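Local coordinates for membrane lipoprotein family protein (Aeropyrum pernix, PDB 4PEV) that probably serves as the membrane-tethered solute-binding protein of an ABC transporter and holds adenosine in its ligand pocket, at residues 72-77 and 88-93; 82-87 and 304-309; 284-289 and 294-299; 332-337 and 367-372. One frame throughout, in Å; residues are numbered along the deposited sequence.

Contact 1 (72-77 and 88-93); sequences MAALGA and VVFQTP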
loop_
_atom_site.group_PDB
_atom_site.type_symbol
_atom_site.label_atom_id
_atom_site.label_comp_id
_atom_site.label_asym_id
_atom_site.label_seq_id
_atom_site.Cartn_x
_atom_site.Cartn_y
_atom_site.Cartn_z
HETATM N N MSE C 72 4.532 -5.071 -7.518
HETATM C CA MSE C 72 3.571 -4.265 -8.256
HETATM C C MSE C 72 4.292 -3.439 -9.302
HETATM O O MSE C 72 3.969 -3.503 -10.493
HETATM C CB MSE C 72 2.843 -3.424 -7.211
HETATM C CG MSE C 72 1.448 -3.038 -7.624
HETATM SE SE MSE C 72 0.372 -4.659 -7.907
HETATM C CE MSE C 72 -1.278 -3.717 -8.462
ATOM N N ALA C 73 5.309 -2.689 -8.872
ATOM C CA ALA C 73 6.107 -1.864 -9.779
ATOM C C ALA C 73 6.710 -2.667 -10.924
ATOM O O ALA C 73 6.634 -2.269 -12.074
ATOM C CB ALA C 73 7.204 -1.158 -9.008
ATOM N N ALA C 74 7.301 -3.808 -10.606
ATOM C CA ALA C 74 7.843 -4.699 -11.632
ATOM C C ALA C 74 6.767 -5.123 -12.624
ATOM O O ALA C 74 7.018 -5.216 -13.816
ATOM C CB ALA C 74 8.474 -5.926 -10.992
ATOM N N LEU C 75 5.566 -5.372 -12.128
ATOM C CA LEU C 75 4.481 -5.813 -12.979
ATOM C C LEU C 75 4.206 -4.793 -14.076
ATOM O O LEU C 75 4.020 -5.163 -15.229
ATOM C CB LEU C 75 3.218 -6.003 -12.158
ATOM C CG LEU C 75 2.258 -7.013 -12.747
ATOM C CD1 LEU C 75 2.722 -8.397 -12.333
ATOM C CD2 LEU C 75 0.839 -6.765 -12.267
ATOM N N GLY C 76 4.170 -3.510 -13.705
ATOM C CA GLY C 76 3.960 -2.423 -14.666
ATOM C C GLY C 76 5.095 -2.330 -15.670
ATOM O O GLY C 76 4.888 -2.088 -16.852
ATOM N N ALA C 77 6.308 -2.523 -15.181
ATOM C CA ALA C 77 7.465 -2.583 -16.032
ATOM C C ALA C 77 7.449 -3.821 -16.911
ATOM O O ALA C 77 7.844 -3.738 -18.059
ATOM C CB ALA C 77 8.722 -2.562 -15.185
ATOM N N VAL C 88 13.849 -3.379 -20.053
ATOM C CA VAL C 88 13.874 -3.003 -18.653
ATOM C C VAL C 88 15.085 -3.639 -17.957
ATOM O O VAL C 88 15.408 -4.796 -18.187
ATOM C CB VAL C 88 12.554 -3.387 -17.972
ATOM C CG1 VAL C 88 12.612 -3.126 -16.476
ATOM C CG2 VAL C 88 11.409 -2.597 -18.579
ATOM N N VAL C 89 15.778 -2.844 -17.145
ATOM C CA VAL C 89 16.792 -3.329 -16.216
ATOM C C VAL C 89 16.310 -2.973 -14.819
ATOM O O VAL C 89 15.893 -1.845 -14.587
ATOM C CB VAL C 89 18.139 -2.625 -16.451
ATOM C CG1 VAL C 89 19.143 -2.993 -15.361
ATOM C CG2 VAL C 89 18.682 -2.956 -17.828
ATOM N N PHE C 90 16.346 -3.931 -13.894
ATOM C CA PHE C 90 16.025 -3.659 -12.488
ATOM C C PHE C 90 17.321 -3.485 -11.740
ATOM O O PHE C 90 18.370 -3.918 -12.197
ATOM C CB PHE C 90 15.223 -4.790 -11.871
ATOM C CG PHE C 90 13.914 -5.028 -12.550
ATOM C CD1 PHE C 90 12.822 -4.229 -12.268
ATOM C CD2 PHE C 90 13.777 -6.041 -13.487
ATOM C CE1 PHE C 90 11.614 -4.441 -12.887
ATOM C CE2 PHE C 90 12.567 -6.261 -14.114
ATOM C CZ PHE C 90 11.482 -5.467 -13.810
ATOM N N GLN C 91 17.257 -2.825 -10.596
ATOM C CA GLN C 91 18.452 -2.612 -9.799
ATOM C C GLN C 91 18.090 -2.254 -8.362
ATOM O O GLN C 91 17.172 -1.462 -8.115
ATOM C CB GLN C 91 19.292 -1.509 -10.425
ATOM C CG GLN C 91 20.612 -1.282 -9.719
ATOM C CD GLN C 91 21.485 -0.290 -10.440
ATOM O OE1 GLN C 91 21.453 -0.186 -11.664
ATOM N NE2 GLN C 91 22.277 0.446 -9.680
ATOM N N THR C 92 18.815 -2.854 -7.418
ATOM C CA THR C 92 18.524 -2.702 -5.988
ATOM C C THR C 92 19.800 -2.312 -5.240
ATOM O O THR C 92 20.707 -3.134 -5.090
ATOM C CB THR C 92 17.936 -4.003 -5.392
ATOM O OG1 THR C 92 16.957 -4.554 -6.290
ATOM C CG2 THR C 92 17.284 -3.725 -4.042
ATOM N N PRO C 93 19.876 -1.056 -4.773
ATOM C CA PRO C 93 21.032 -0.619 -4.012
ATOM C C PRO C 93 21.175 -1.432 -2.750
ATOM O O PRO C 93 20.168 -1.817 -2.144
ATOM C CB PRO C 93 20.706 0.836 -3.643
ATOM C CG PRO C 93 19.574 1.233 -4.494
ATOM C CD PRO C 93 18.829 -0.027 -4.813
#
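Phe-90 turns its CG anti to its own carbonyl carbon (chi1 -61°), which throws the ring off strand 88-91 toward helix 72-77, while Val-88 sets CG1 anti to its backbone N (chi1 174°) and CG2 beside that N. From these positions the two side chains meet one ridge of small residues. The ring reaches the helix with its far end: CE1 comes to 4.0 Å from Ala-74 CB, and CZ is 4.1 Å from the same methyl. One turn on, Ala-77 CB lies in the notch between Phe-90 CE1 and Val-88 CG1, about 4.1 Å from each. Both alanine methyls approach the ring obliquely. Val-88 CG1 covers one face of that ring, 3.7 Å above its plane and shifted toward the rim, and the other methyl, CG2, rests 3.8 Å from Ala-77 O. Helix and strand run nearly antiparallel, at 164°, with their axes 10.3 Å apart, as expected where the helix of a beta-alpha-beta unit (strand 54-59, helix 69-84, strand 87-91) lies against its own sheet. Arg-64 makes a cation-pi contact with Phe-90, and Val-305 of helix 301-313 packs on Ala-77. Between the side chains the contact is apolar, methyls against methyl and ring, with one methyl also resting by a backbone carbonyl, so its hold comes from shape and burial rather than from directed polar bonds.

Contact 2 (82-87 and 304-309); sequences EELGVD and AVYTAI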
loop_
_atom_site.group_PDB
_atom_site.type_symbol
_atom_site.label_atom_id
_atom_site.label_comp_id
_atom_site.label_asym_id
_atom_site.label_seq_id
_atom_site.Cartn_x
_atom_site.Cartn_y
_atom_site.Cartn_z
ATOM N N GLU C 82 6.709 -6.208 -22.592
ATOM C CA GLU C 82 6.042 -7.078 -23.548
ATOM C C GLU C 82 5.144 -6.303 -24.510
ATOM O O GLU C 82 5.251 -6.497 -25.708
ATOM C CB GLU C 82 5.275 -8.190 -22.821
ATOM C CG GLU C 82 4.416 -9.110 -23.701
ATOM C CD GLU C 82 5.155 -9.810 -24.859
ATOM O OE1 GLU C 82 4.515 -10.012 -25.915
ATOM O OE2 GLU C 82 6.350 -10.182 -24.743
ATOM N N GLU C 83 4.276 -5.427 -24.006
ATOM C CA GLU C 83 3.326 -4.716 -24.874
ATOM C C GLU C 83 3.997 -3.647 -25.739
ATOM O O GLU C 83 3.745 -3.572 -26.928
ATOM C CB GLU C 83 2.204 -4.061 -24.066
ATOM C CG GLU C 83 1.108 -5.000 -23.573
ATOM C CD GLU C 83 0.067 -4.296 -22.686
ATOM O OE1 GLU C 83 -0.548 -4.966 -21.817
ATOM O OE2 GLU C 83 -0.139 -3.068 -22.844
ATOM N N LEU C 84 4.844 -2.813 -25.146
ATOM C CA LEU C 84 5.469 -1.688 -25.879
ATOM C C LEU C 84 6.859 -1.986 -26.434
ATOM O O LEU C 84 7.385 -1.181 -27.176
ATOM C CB LEU C 84 5.559 -0.443 -24.990
ATOM C CG LEU C 84 4.321 -0.112 -24.160
ATOM C CD1 LEU C 84 4.501 1.211 -23.439
ATOM C CD2 LEU C 84 3.071 -0.094 -25.027
ATOM N N GLY C 85 7.463 -3.107 -26.051
ATOM C CA GLY C 85 8.728 -3.549 -26.640
ATOM C C GLY C 85 10.002 -2.981 -26.034
ATOM O O GLY C 85 11.079 -3.135 -26.617
ATOM N N VAL C 86 9.908 -2.374 -24.854
ATOM C CA VAL C 86 11.061 -1.702 -24.240
ATOM C C VAL C 86 11.973 -2.685 -23.484
ATOM O O VAL C 86 11.541 -3.787 -23.125
ATOM C CB VAL C 86 10.628 -0.530 -23.307
ATOM C CG1 VAL C 86 9.341 0.115 -23.791
ATOM C CG2 VAL C 86 10.438 -0.968 -21.875
ATOM N N ASP C 87 13.231 -2.282 -23.257
ATOM C CA ASP C 87 14.178 -3.041 -22.417
ATOM C C ASP C 87 14.111 -2.502 -21.012
ATOM O O ASP C 87 14.290 -1.309 -20.801
ATOM C CB ASP C 87 15.627 -2.910 -22.889
ATOM C CG ASP C 87 15.793 -3.192 -24.372
ATOM O OD1 ASP C 87 14.971 -3.955 -24.954
ATOM O OD2 ASP C 87 16.755 -2.638 -24.961
ATOM N N ALA C 304 1.150 3.364 -12.571
ATOM C CA ALA C 304 2.107 4.483 -12.556
ATOM C C ALA C 304 3.281 4.170 -13.472
ATOM O O ALA C 304 3.491 4.867 -14.466
ATOM C CB ALA C 304 2.612 4.761 -11.144
ATOM N N VAL C 305 4.006 3.098 -13.145
ATOM C CA VAL C 305 5.211 2.700 -13.876
ATOM C C VAL C 305 4.916 2.519 -15.351
ATOM O O VAL C 305 5.679 2.990 -16.195
ATOM C CB VAL C 305 5.800 1.371 -13.347
ATOM C CG1 VAL C 305 6.879 0.824 -14.277
ATOM C CG2 VAL C 305 6.371 1.549 -11.954
ATOM N N TYR C 306 3.819 1.829 -15.653
ATOM C CA TYR C 306 3.426 1.567 -17.040
ATOM C C TYR C 306 3.055 2.858 -17.809
ATOM O O TYR C 306 3.417 3.019 -18.974
ATOM C CB TYR C 306 2.252 0.569 -17.093
ATOM C CG TYR C 306 1.817 0.281 -18.506
ATOM C CD1 TYR C 306 2.468 -0.675 -19.252
ATOM C CD2 TYR C 306 0.799 1.008 -19.113
ATOM C CE1 TYR C 306 2.105 -0.929 -20.558
ATOM C CE2 TYR C 306 0.439 0.768 -20.418
ATOM C CZ TYR C 306 1.097 -0.206 -21.131
ATOM O OH TYR C 306 0.769 -0.487 -22.433
ATOM N N THR C 307 2.329 3.762 -17.157
ATOM C CA THR C 307 1.973 5.041 -17.745
ATOM C C THR C 307 3.219 5.881 -17.999
ATOM O O THR C 307 3.407 6.407 -19.081
ATOM C CB THR C 307 0.979 5.791 -16.828
ATOM O OG1 THR C 307 -0.272 5.084 -16.834
ATOM C CG2 THR C 307 0.754 7.222 -17.289
ATOM N N ALA C 308 4.088 5.995 -17.008
ATOM C CA ALA C 308 5.335 6.763 -17.184
ATOM C C ALA C 308 6.228 6.241 -18.324
ATOM O O ALA C 308 6.912 7.019 -18.989
ATOM C CB ALA C 308 6.120 6.796 -15.882
ATOM N N ILE C 309 6.236 4.926 -18.526
ATOM C CA ILE C 309 7.015 4.317 -19.593
ATOM C C ILE C 309 6.352 4.516 -20.948
ATOM O O ILE C 309 7.036 4.746 -21.952
ATOM C CB ILE C 309 7.207 2.819 -19.346
ATOM C CG1 ILE C 309 8.094 2.621 -18.127
ATOM C CG2 ILE C 309 7.857 2.152 -20.546
ATOM C CD1 ILE C 309 8.088 1.213 -17.590
#
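Leu-84 sets its CD2 methyl against the hydroxyl end of Tyr-306, with CD2 3.5 Å from OH, and its CG lies 4.3 Å from Tyr-306 CE1. The leucine comes at the ring obliquely. Tyr-306 gets there by standing its CG anti to the backbone N (chi1 180°), so that a side chain leaving helix 304-309 at a slant still carries its phenol to the end of helix 69-84. Glu-83 meets the same hydroxyl from its extended chain: the Tyr-306 OH donates a weak hydrogen bond to Glu-83 OE2 at 2.8 Å. The two side chains cross at about a right angle, and the carboxylate plane is turned 66° from the ring. Thus the phenol oxygen has a methyl and a carboxylate oxygen as neighbours, an apolar and a polar one. A phenylalanine here would probably keep much of the packing on Leu-84 but leave the Glu-83 carboxylate without this donor and freer to turn. Farther along, past the positive-phi turn at Gly-85, Val-86 CG1 touches Ile-309 CG2 at 4.1 Å, a buried apolar pair beneath the more exposed polar one. Arg-79 adds a cation-pi contact to Tyr-306, and Ala-80 of helix 69-84 packs on both Tyr-306 and Ile-309. The C-terminal end of helix 69-84 and the loop after it pack on helix 301-313, away from the adenosine pocket: helix 301-313, which follows strand 293-299 of the other sheet, lies beside the helix of a beta-alpha-beta unit, in the two-lobed fold of periplasmic-type binding proteins.

Contact 3 (284-289 and 294-299); sequences SQEWYD and IISGLK. With ADN (adenosine), chain F.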
loop_
_atom_site.group_PDB
_atom_site.type_symbol
_atom_site.label_atom_id
_atom_site.label_comp_id
_atom_site.label_asym_id
_atom_site.label_seq_id
_atom_site.Cartn_x
_atom_site.Cartn_y
_atom_site.Cartn_z
ATOM N N SER C 284 -3.439 -7.347 -4.328
ATOM C CA SER C 284 -4.342 -8.247 -3.621
ATOM C C SER C 284 -3.490 -9.421 -3.176
ATOM O O SER C 284 -2.956 -10.144 -4.023
ATOM C CB SER C 284 -5.492 -8.753 -4.512
ATOM O OG SER C 284 -5.746 -10.149 -4.308
ATOM N N GLN C 285 -3.402 -9.616 -1.863
ATOM C CA GLN C 285 -2.543 -10.648 -1.298
ATOM C C GLN C 285 -3.317 -11.814 -0.665
ATOM O O GLN C 285 -2.731 -12.626 0.049
ATOM C CB GLN C 285 -1.596 -10.012 -0.282
ATOM C CG GLN C 285 -0.682 -8.967 -0.898
ATOM C CD GLN C 285 0.117 -8.212 0.143
ATOM O OE1 GLN C 285 -0.429 -7.447 0.930
ATOM N NE2 GLN C 285 1.414 -8.419 0.147
ATOM N N GLU C 286 -4.618 -11.904 -0.958
ATOM C CA GLU C 286 -5.492 -12.903 -0.339
ATOM C C GLU C 286 -4.989 -14.305 -0.628
ATOM O O GLU C 286 -5.031 -15.194 0.224
ATOM C CB GLU C 286 -6.939 -12.743 -0.837
ATOM C CG GLU C 286 -7.698 -11.545 -0.241
ATOM C CD GLU C 286 -7.565 -10.249 -1.026
ATOM O OE1 GLU C 286 -6.493 -9.991 -1.608
ATOM O OE2 GLU C 286 -8.538 -9.470 -1.032
ATOM N N TRP C 287 -4.500 -14.486 -1.846
ATOM C CA TRP C 287 -3.945 -15.763 -2.298
ATOM C C TRP C 287 -2.894 -16.340 -1.368
ATOM O O TRP C 287 -2.691 -17.543 -1.362
ATOM C CB TRP C 287 -3.340 -15.608 -3.708
ATOM C CG TRP C 287 -2.171 -14.699 -3.739
ATOM C CD1 TRP C 287 -2.179 -13.380 -4.015
ATOM C CD2 TRP C 287 -0.816 -15.046 -3.433
ATOM N NE1 TRP C 287 -0.916 -12.876 -3.907
ATOM C CE2 TRP C 287 -0.058 -13.881 -3.556
ATOM C CE3 TRP C 287 -0.171 -16.249 -3.079
ATOM C CZ2 TRP C 287 1.310 -13.857 -3.338
ATOM C CZ3 TRP C 287 1.186 -16.234 -2.860
ATOM C CH2 TRP C 287 1.918 -15.039 -2.990
ATOM N N TYR C 288 -2.202 -15.498 -0.607
ATOM C CA TYR C 288 -1.129 -15.996 0.259
ATOM C C TYR C 288 -1.701 -16.943 1.339
ATOM O O TYR C 288 -1.160 -18.028 1.572
ATOM C CB TYR C 288 -0.296 -14.838 0.846
ATOM C CG TYR C 288 0.883 -15.273 1.705
ATOM C CD1 TYR C 288 2.087 -15.673 1.131
ATOM C CD2 TYR C 288 0.789 -15.275 3.094
ATOM C CE1 TYR C 288 3.160 -16.067 1.913
ATOM C CE2 TYR C 288 1.853 -15.670 3.887
ATOM C CZ TYR C 288 3.039 -16.065 3.294
ATOM O OH TYR C 288 4.091 -16.455 4.100
ATOM N N ASP C 289 -2.802 -16.529 1.966
ATOM C CA ASP C 289 -3.628 -17.413 2.798
ATOM C C ASP C 289 -5.030 -16.839 2.877
ATOM O O ASP C 289 -5.251 -15.873 3.593
ATOM C CB ASP C 289 -3.081 -17.595 4.216
ATOM C CG ASP C 289 -4.030 -18.404 5.103
ATOM O OD1 ASP C 289 -4.764 -19.292 4.604
ATOM O OD2 ASP C 289 -4.064 -18.145 6.310
ATOM N N ILE C 294 -8.442 -11.503 4.384
ATOM C CA ILE C 294 -9.838 -11.357 3.968
ATOM C C ILE C 294 -10.048 -10.304 2.862
ATOM O O ILE C 294 -11.002 -10.395 2.104
ATOM C CB ILE C 294 -10.716 -11.081 5.206
ATOM C CG1 ILE C 294 -12.165 -11.491 4.956
ATOM C CG2 ILE C 294 -10.613 -9.628 5.646
ATOM C CD1 ILE C 294 -13.085 -11.174 6.117
ATOM N N ILE C 295 -9.151 -9.328 2.767
ATOM C CA ILE C 295 -9.282 -8.238 1.809
ATOM C C ILE C 295 -7.946 -7.528 1.654
ATOM O O ILE C 295 -7.060 -7.703 2.475
ATOM C CB ILE C 295 -10.379 -7.231 2.251
ATOM C CG1 ILE C 295 -10.826 -6.347 1.081
ATOM C CG2 ILE C 295 -9.904 -6.371 3.413
ATOM C CD1 ILE C 295 -12.291 -5.961 1.141
ATOM N N SER C 296 -7.793 -6.732 0.604
ATOM C CA SER C 296 -6.551 -5.996 0.382
ATOM C C SER C 296 -6.830 -4.581 -0.097
ATOM O O SER C 296 -7.662 -4.373 -0.994
ATOM C CB SER C 296 -5.666 -6.722 -0.654
ATOM O OG SER C 296 -5.378 -8.063 -0.260
ATOM N N GLY C 297 -6.141 -3.610 0.494
ATOM C CA GLY C 297 -6.078 -2.270 -0.094
ATOM C C GLY C 297 -5.213 -2.340 -1.344
ATOM O O GLY C 297 -4.161 -2.974 -1.332
ATOM N N LEU C 298 -5.645 -1.712 -2.432
ATOM C CA LEU C 298 -4.875 -1.759 -3.677
ATOM C C LEU C 298 -4.234 -0.438 -3.931
ATOM O O LEU C 298 -4.837 0.593 -3.698
ATOM C CB LEU C 298 -5.756 -2.071 -4.880
ATOM C CG LEU C 298 -6.487 -3.397 -4.832
ATOM C CD1 LEU C 298 -7.513 -3.425 -5.952
ATOM C CD2 LEU C 298 -5.508 -4.554 -4.945
ATOM N N LYS C 299 -3.010 -0.484 -4.433
ATOM C CA LYS C 299 -2.294 0.701 -4.865
ATOM C C LYS C 299 -1.714 0.358 -6.219
ATOM O O LYS C 299 -0.885 -0.550 -6.326
ATOM C CB LYS C 299 -1.198 1.043 -3.867
ATOM C CG LYS C 299 -0.450 2.317 -4.205
ATOM C CD LYS C 299 -0.126 3.174 -2.974
ATOM C CE LYS C 299 1.298 2.998 -2.490
ATOM N NZ LYS C 299 1.627 3.945 -1.386
HETATM O "O5'" ADN F . 3.464 -1.914 1.961
HETATM C "C5'" ADN F . 2.814 -0.717 2.431
HETATM C "C4'" ADN F . 3.382 0.598 1.888
HETATM O "O4'" ADN F . 4.722 0.829 2.332
HETATM C "C3'" ADN F . 3.463 0.749 0.372
HETATM O "O3'" ADN F . 2.201 1.096 -0.208
HETATM C "C2'" ADN F . 4.527 1.830 0.215
HETATM O "O2'" ADN F . 4.010 3.159 0.368
HETATM C "C1'" ADN F . 5.475 1.528 1.345
HETATM N N9 ADN F . 6.577 0.654 0.900
HETATM C C8 ADN F . 6.547 -0.690 0.736
HETATM N N7 ADN F . 7.755 -1.164 0.327
HETATM C C5 ADN F . 8.573 -0.094 0.238
HETATM C C6 ADN F . 9.982 0.155 -0.135
HETATM N N6 ADN F . 10.769 -0.873 -0.506
HETATM N N1 ADN F . 10.444 1.430 -0.106
HETATM C C2 ADN F . 9.665 2.473 0.251
HETATM N N3 ADN F . 8.381 2.324 0.600
HETATM C C4 ADN F . 7.791 1.098 0.609
#
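Glu-286 and Ser-296 face each other across the contact, the carboxylate folding back over strand 294-299 while the serine hydroxyl rises to meet it. Ser-296 OG donates to Glu-286 OE1 at 2.6 Å, arriving 64° out of the carboxylate plane; Ser-284 OG donates to the same oxygen at 2.8 Å from the opposite face. Two hydroxyls therefore clamp one buried oxygen from above and below, which should restrain the carboxylate from rotating. A bend at chi2 (90°) turns the glutamate along the strand and brings OE2 to 3.2 Å from Ile-295 CA. OE2 has polar partners beyond the segments, Arg-369 through a salt bridge and Ser-334 through its hydroxyl, a setting likely to favour the charged form. Beside this cluster, Leu-298 swings its CD2 methyl to 3.5 Å from Ser-284 N. At the strand's end Lys-299, its chain bent at chi2 and chi3, reaches the ribose: its NZ gives adenosine O2' a hydrogen bond of 3.1 Å and O3' a weak one, and forms salt bridges with Asp-142 and Glu-159. The loop folds back on the strand that follows it, and the end of that strand delivers Lys-299 to the adenosine site of this binding-protein fold.

Contact 4 (332-337 and 367-372); sequences GLSDEE and SQREKW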
loop_
_atom_site.group_PDB
_atom_site.type_symbol
_atom_site.label_atom_id
_atom_site.label_comp_id
_atom_site.label_asym_id
_atom_site.label_seq_id
_atom_site.Cartn_x
_atom_site.Cartn_y
_atom_site.Cartn_z
ATOM N N GLY C 332 -8.004 1.292 -4.537
ATOM C CA GLY C 332 -9.244 0.543 -4.495
ATOM C C GLY C 332 -9.190 -0.560 -3.470
ATOM O O GLY C 332 -8.195 -0.694 -2.759
ATOM N N LEU C 333 -10.277 -1.326 -3.376
ATOM C CA LEU C 333 -10.304 -2.554 -2.600
ATOM C C LEU C 333 -10.349 -3.743 -3.532
ATOM O O LEU C 333 -10.815 -3.676 -4.671
ATOM C CB LEU C 333 -11.521 -2.612 -1.684
ATOM C CG LEU C 333 -11.640 -1.567 -0.573
ATOM C CD1 LEU C 333 -12.937 -1.784 0.176
ATOM C CD2 LEU C 333 -10.476 -1.635 0.400
ATOM N N SER C 334 -9.866 -4.845 -2.995
ATOM C CA SER C 334 -9.798 -6.114 -3.670
ATOM C C SER C 334 -11.202 -6.674 -3.966
ATOM O O SER C 334 -11.957 -6.929 -3.036
ATOM C CB SER C 334 -9.036 -7.045 -2.721
ATOM O OG SER C 334 -8.666 -8.250 -3.328
ATOM N N ASP C 335 -11.551 -6.873 -5.244
ATOM C CA ASP C 335 -12.809 -7.569 -5.630
ATOM C C ASP C 335 -12.556 -8.967 -6.265
ATOM O O ASP C 335 -11.423 -9.404 -6.350
ATOM C CB ASP C 335 -13.633 -6.679 -6.571
ATOM C CG ASP C 335 -13.052 -6.609 -7.977
ATOM O OD1 ASP C 335 -12.307 -7.531 -8.344
ATOM O OD2 ASP C 335 -13.341 -5.644 -8.723
ATOM N N GLU C 336 -13.607 -9.652 -6.722
ATOM C CA GLU C 336 -13.492 -11.025 -7.290
ATOM C C GLU C 336 -12.406 -11.178 -8.344
ATOM O O GLU C 336 -11.547 -12.043 -8.243
ATOM C CB GLU C 336 -14.810 -11.493 -7.938
ATOM C CG GLU C 336 -15.906 -11.965 -6.984
ATOM C CD GLU C 336 -16.789 -10.829 -6.446
ATOM O OE1 GLU C 336 -17.981 -11.106 -6.175
ATOM O OE2 GLU C 336 -16.305 -9.669 -6.289
ATOM N N GLU C 337 -12.462 -10.344 -9.371
ATOM C CA GLU C 337 -11.585 -10.516 -10.521
ATOM C C GLU C 337 -10.125 -10.197 -10.179
ATOM O O GLU C 337 -9.213 -10.908 -10.609
ATOM C CB GLU C 337 -12.090 -9.699 -11.722
ATOM C CG GLU C 337 -11.571 -8.277 -11.836
ATOM C CD GLU C 337 -11.772 -7.707 -13.229
ATOM O OE1 GLU C 337 -12.935 -7.675 -13.696
ATOM O OE2 GLU C 337 -10.769 -7.292 -13.857
ATOM N N SER C 367 -16.496 -16.298 0.965
ATOM C CA SER C 367 -17.138 -17.016 2.043
ATOM C C SER C 367 -16.950 -16.260 3.342
ATOM O O SER C 367 -17.906 -16.069 4.076
ATOM C CB SER C 367 -16.543 -18.418 2.156
ATOM O OG SER C 367 -17.233 -19.195 3.098
ATOM N N GLN C 368 -15.728 -15.796 3.596
ATOM C CA GLN C 368 -15.368 -15.115 4.864
ATOM C C GLN C 368 -15.874 -13.667 4.973
ATOM O O GLN C 368 -16.129 -13.169 6.068
ATOM C CB GLN C 368 -13.850 -15.121 5.050
ATOM C CG GLN C 368 -13.231 -16.513 5.105
ATOM C CD GLN C 368 -13.286 -17.126 6.490
ATOM O OE1 GLN C 368 -14.333 -17.558 6.961
ATOM N NE2 GLN C 368 -12.154 -17.154 7.153
ATOM N N ARG C 369 -15.991 -12.995 3.835
ATOM C CA ARG C 369 -16.588 -11.672 3.776
ATOM C C ARG C 369 -18.096 -11.710 4.040
ATOM O O ARG C 369 -18.643 -10.761 4.598
ATOM C CB ARG C 369 -16.337 -11.065 2.407
ATOM C CG ARG C 369 -14.869 -10.789 2.126
ATOM C CD ARG C 369 -14.710 -9.990 0.844
ATOM N NE ARG C 369 -13.316 -9.806 0.472
ATOM C CZ ARG C 369 -12.911 -9.135 -0.603
ATOM N NH1 ARG C 369 -13.803 -8.570 -1.415
ATOM N NH2 ARG C 369 -11.609 -9.034 -0.875
ATOM N N GLU C 370 -18.772 -12.778 3.600
ATOM C CA GLU C 370 -20.168 -13.029 3.995
ATOM C C GLU C 370 -20.270 -13.230 5.510
ATOM O O GLU C 370 -21.195 -12.740 6.124
ATOM C CB GLU C 370 -20.750 -14.259 3.280
ATOM C CG GLU C 370 -21.111 -14.049 1.806
ATOM C CD GLU C 370 -21.146 -15.354 0.986
ATOM O OE1 GLU C 370 -20.899 -16.443 1.559
ATOM O OE2 GLU C 370 -21.404 -15.297 -0.244
ATOM N N LYS C 371 -19.306 -13.936 6.100
ATOM C CA LYS C 371 -19.346 -14.281 7.517
ATOM C C LYS C 371 -18.936 -13.175 8.469
ATOM O O LYS C 371 -19.439 -13.128 9.592
ATOM C CB LYS C 371 -18.435 -15.459 7.813
ATOM C CG LYS C 371 -19.002 -16.819 7.457
ATOM C CD LYS C 371 -18.097 -17.929 7.985
ATOM C CE LYS C 371 -18.818 -19.261 8.153
ATOM N NZ LYS C 371 -18.882 -20.022 6.874
ATOM N N TRP C 372 -17.993 -12.320 8.063
ATOM C CA TRP C 372 -17.345 -11.400 9.014
ATOM C C TRP C 372 -17.368 -9.923 8.661
ATOM O O TRP C 372 -16.810 -9.113 9.398
ATOM C CB TRP C 372 -15.907 -11.832 9.256
ATOM C CG TRP C 372 -15.814 -13.142 9.923
ATOM C CD1 TRP C 372 -15.515 -14.320 9.340
ATOM C CD2 TRP C 372 -16.023 -13.418 11.310
ATOM N NE1 TRP C 372 -15.514 -15.327 10.271
ATOM C CE2 TRP C 372 -15.825 -14.799 11.492
ATOM C CE3 TRP C 372 -16.352 -12.632 12.416
ATOM C CZ2 TRP C 372 -15.950 -15.426 12.740
ATOM C CZ3 TRP C 372 -16.488 -13.250 13.659
ATOM C CH2 TRP C 372 -16.285 -14.639 13.809
#
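Segment 332-337 leaves its short strand at Leu-333, passes through Ser-334 in an extended conformation and enters a helix after Asp-335, with Asp-335 and Arg-369 the nearest CA pair at 10.9 Å. That gap is spanned by Arg-369 alone. Its chain is extended from CG to NE, with CG anti to the carbonyl carbon, and the guanidinium grips Ser-334 O end-on with two nitrogens: NH1 and NH2 each lie 3.0 Å from that oxygen. The acceptor sits near the guanidinium plane. Seen from the carbonyl, NH1 is tilted 18° from its plane, whereas NH2 stands 46° above it, and both bonds are somewhat bent. Asp-335 is the N-cap of helix 336-348, its OD1 hydrogen-bonded to Ile-338 N; the arginine thus ties this strand-to-helix junction, at the edge of the mixed sheet, to helix 358-372. Ser-334 CB packs 3.7 Å from Arg-369 NH2. Beyond the pair, Arg-369 NE donates to Ile-294 O and NH2 makes a salt bridge with Glu-286, which also receives a hydrogen bond from Ser-334 OG. A leucine in place of this arginine would probably leave Ser-334 O without its two guanidinium donors and the buried Glu-286 carboxylate without its charged mate. Glu-336 OE2 stays 5.6 Å from Arg-369 NH1, an opposite charge that may add a weak long-range attraction.

Contacts 1 and 2 share helix 69-84 and lie with centres 11 Å apart, touching where Val-305 packs on Ala-73 and Ala-77; their segments alternate along the chain. Contacts 3 and 4, centred 9 Å apart, meet at the mixed sheet, where strands 293-299 and 331-333 are neighbours. Contact 3 is nested in the chain between the two segments of contact 2, and contact 4 follows both. The pairs are well separated, contacts 2 and 4 by about 31 Å between centres, one pair in the lobe of the parallel sheet and the other in that of the mixed sheet. Met-72 touching Lys-299 O links them near bound adenosine, consistent with a ligand held between two lobes.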